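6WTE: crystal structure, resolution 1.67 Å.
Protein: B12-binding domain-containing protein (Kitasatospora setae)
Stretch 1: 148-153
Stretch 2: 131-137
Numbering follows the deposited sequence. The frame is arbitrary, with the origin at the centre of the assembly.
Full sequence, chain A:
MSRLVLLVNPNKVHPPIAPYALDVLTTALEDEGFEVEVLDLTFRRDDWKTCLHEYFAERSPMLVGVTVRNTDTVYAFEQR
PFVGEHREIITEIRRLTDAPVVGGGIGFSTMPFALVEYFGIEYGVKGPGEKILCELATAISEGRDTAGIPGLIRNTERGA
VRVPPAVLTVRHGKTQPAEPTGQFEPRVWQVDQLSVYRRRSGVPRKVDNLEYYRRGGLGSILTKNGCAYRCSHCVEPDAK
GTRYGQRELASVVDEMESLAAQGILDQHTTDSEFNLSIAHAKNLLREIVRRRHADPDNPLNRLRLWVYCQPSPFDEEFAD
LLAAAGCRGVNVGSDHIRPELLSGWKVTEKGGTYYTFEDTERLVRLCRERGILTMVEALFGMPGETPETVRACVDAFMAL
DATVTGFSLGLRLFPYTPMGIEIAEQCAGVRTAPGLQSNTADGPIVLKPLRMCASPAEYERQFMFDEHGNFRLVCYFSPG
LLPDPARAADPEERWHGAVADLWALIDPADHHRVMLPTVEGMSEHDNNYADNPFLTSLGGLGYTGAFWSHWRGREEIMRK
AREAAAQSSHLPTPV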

# COMPACT_ATOMS: atom_id res chain seq x y z
N GLY A 148 10.28 7.45 -27.05
CA GLY A 148 10.48 6.04 -27.27
C GLY A 148 10.69 5.22 -26.02
O GLY A 148 11.11 4.06 -26.11
N ILE A 149 10.40 5.77 -24.84
CA ILE A 149 10.62 5.07 -23.58
C ILE A 149 9.37 4.24 -23.29
O ILE A 149 8.32 4.81 -22.98
CB ILE A 149 10.90 6.04 -22.43
CG1 ILE A 149 12.15 6.86 -22.73
CG2 ILE A 149 11.05 5.29 -21.13
CD1 ILE A 149 12.47 7.87 -21.67
N PRO A 150 9.44 2.91 -23.36
CA PRO A 150 8.24 2.09 -23.17
C PRO A 150 7.63 2.29 -21.79
O PRO A 150 8.33 2.32 -20.78
CB PRO A 150 8.76 0.65 -23.35
CG PRO A 150 10.02 0.80 -24.15
CD PRO A 150 10.63 2.09 -23.68
N GLY A 151 6.30 2.44 -21.77
CA GLY A 151 5.55 2.58 -20.54
C GLY A 151 5.45 3.99 -20.00
O GLY A 151 4.59 4.25 -19.14
N LEU A 152 6.29 4.91 -20.47
CA LEU A 152 6.35 6.23 -19.87
C LEU A 152 5.08 7.03 -20.15
O LEU A 152 4.65 7.16 -21.30
CB LEU A 152 7.57 6.99 -20.41
CG LEU A 152 7.80 8.35 -19.77
CD1 LEU A 152 8.15 8.19 -18.28
CD2 LEU A 152 8.90 9.10 -20.53
N ILE A 153 4.50 7.60 -19.09
CA ILE A 153 3.42 8.57 -19.23
C ILE A 153 4.03 9.95 -19.40
O ILE A 153 4.89 10.36 -18.60
CB ILE A 153 2.47 8.53 -18.02
CG1 ILE A 153 1.86 7.13 -17.86
CG2 ILE A 153 1.38 9.59 -18.14
CD1 ILE A 153 1.06 6.97 -16.59
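Stretch 2 (131-137) KILCELA

Stretch 2 is helical throughout, a segment of a longer helix, with phi/psi near -65/-40 and i-to-i+4 bonds such as Leu 136 N to Ile 132 O at 2.9 Å. It packs against a type II beta turn running from Ile 149 to Leu 152, closed by Leu 152 N to Ile 149 O at 3.2 Å. The pairing of nearest residues runs in reverse order: the start of the turn lies by the later part of the helix, Ile 149 CA being 6.6 Å from Glu 135 CA, while Leu 152 CA lies 7.0 Å from Ile 132 CA.

No hydrogen bond joins the two stretches, so packing carries the contact, burying 324 Å² in all. The helix offers Ile 132, Glu 135 and Leu 136, spaced i, i+3, i+4 on one face; Leu 133 and Ala 137 point away. Ile 149, m at chi1 and t at chi2, points toward the helix. Its CG2 meets Ile 132 CG2 at 4.1 Å, while its CD1 reaches Leu 136 CA at 3.5 Å and Leu 136 CD1 at 3.9 Å. Leu 152 starts sideways, but its end comes nearer: CD2 lies 3.9 Å from Leu 136 CD1, and CD1 4.3 Å from Ile 132 CG2. Two turn residues thus share the same two helix residues.

The polar atoms at the contact meet carbon without a hydrogen bond. Glu 135 points toward the turn and sets OE1 3.3 Å from Pro 150 CD; Pro 150 O rests 3.7 Å from Ile 132 CG1.

Gly 151 shows the rule for the turn's third position. Its phi of 86° favours glycine by itself, and an ideal CB would sit 3.1 Å from Ile 132 CD1, a tight fit. Without one, Gly 151 CA stays 4.4 Å from that methyl.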

# COMPACT_ATOMS: atom_id res chain seq x y z
N LYS A 131 13.33 0.18 -14.02
CA LYS A 131 13.88 0.09 -15.38
C LYS A 131 13.48 1.29 -16.22
O LYS A 131 14.32 1.88 -16.91
CB LYS A 131 13.44 -1.22 -16.03
CG LYS A 131 14.10 -2.43 -15.38
CD LYS A 131 13.90 -3.71 -16.18
CE LYS A 131 14.42 -4.92 -15.40
NZ LYS A 131 15.78 -4.71 -14.83
N ILE A 132 12.20 1.67 -16.16
CA ILE A 132 11.72 2.84 -16.90
C ILE A 132 12.47 4.09 -16.46
O ILE A 132 12.85 4.93 -17.28
CB ILE A 132 10.20 3.00 -16.71
CG1 ILE A 132 9.47 1.80 -17.30
CG2 ILE A 132 9.71 4.33 -17.34
CD1 ILE A 132 7.99 1.74 -16.98
N LEU A 133 12.71 4.23 -15.15
CA LEU A 133 13.39 5.42 -14.64
C LEU A 133 14.82 5.50 -15.17
O LEU A 133 15.32 6.59 -15.47
CB LEU A 133 13.37 5.43 -13.11
CG LEU A 133 13.98 6.67 -12.46
CD1 LEU A 133 13.34 7.94 -13.02
CD2 LEU A 133 13.84 6.62 -10.94
N CYS A 134 15.51 4.35 -15.28
CA CYS A 134 16.86 4.37 -15.84
C CYS A 134 16.84 4.81 -17.29
O CYS A 134 17.72 5.56 -17.72
CB CYS A 134 17.51 3.00 -15.72
SG CYS A 134 18.03 2.59 -14.05
N GLU A 135 15.87 4.33 -18.07
CA GLU A 135 15.79 4.77 -19.46
C GLU A 135 15.47 6.25 -19.54
O GLU A 135 16.04 6.97 -20.36
CB GLU A 135 14.76 3.94 -20.23
CG GLU A 135 15.15 2.47 -20.34
CD GLU A 135 14.32 1.70 -21.35
OE1 GLU A 135 13.60 2.33 -22.15
OE2 GLU A 135 14.39 0.45 -21.32
N LEU A 136 14.58 6.73 -18.66
CA LEU A 136 14.26 8.16 -18.63
C LEU A 136 15.48 8.99 -18.26
O LEU A 136 15.80 9.97 -18.94
CB LEU A 136 13.11 8.41 -17.65
CG LEU A 136 12.65 9.87 -17.49
CD1 LEU A 136 12.15 10.46 -18.80
CD2 LEU A 136 11.60 9.98 -16.39
N ALA A 137 16.19 8.59 -17.20
CA ALA A 137 17.40 9.32 -16.81
C ALA A 137 18.42 9.33 -17.94
O ALA A 137 19.11 10.33 -18.15
CB ALA A 137 18.00 8.70 -15.54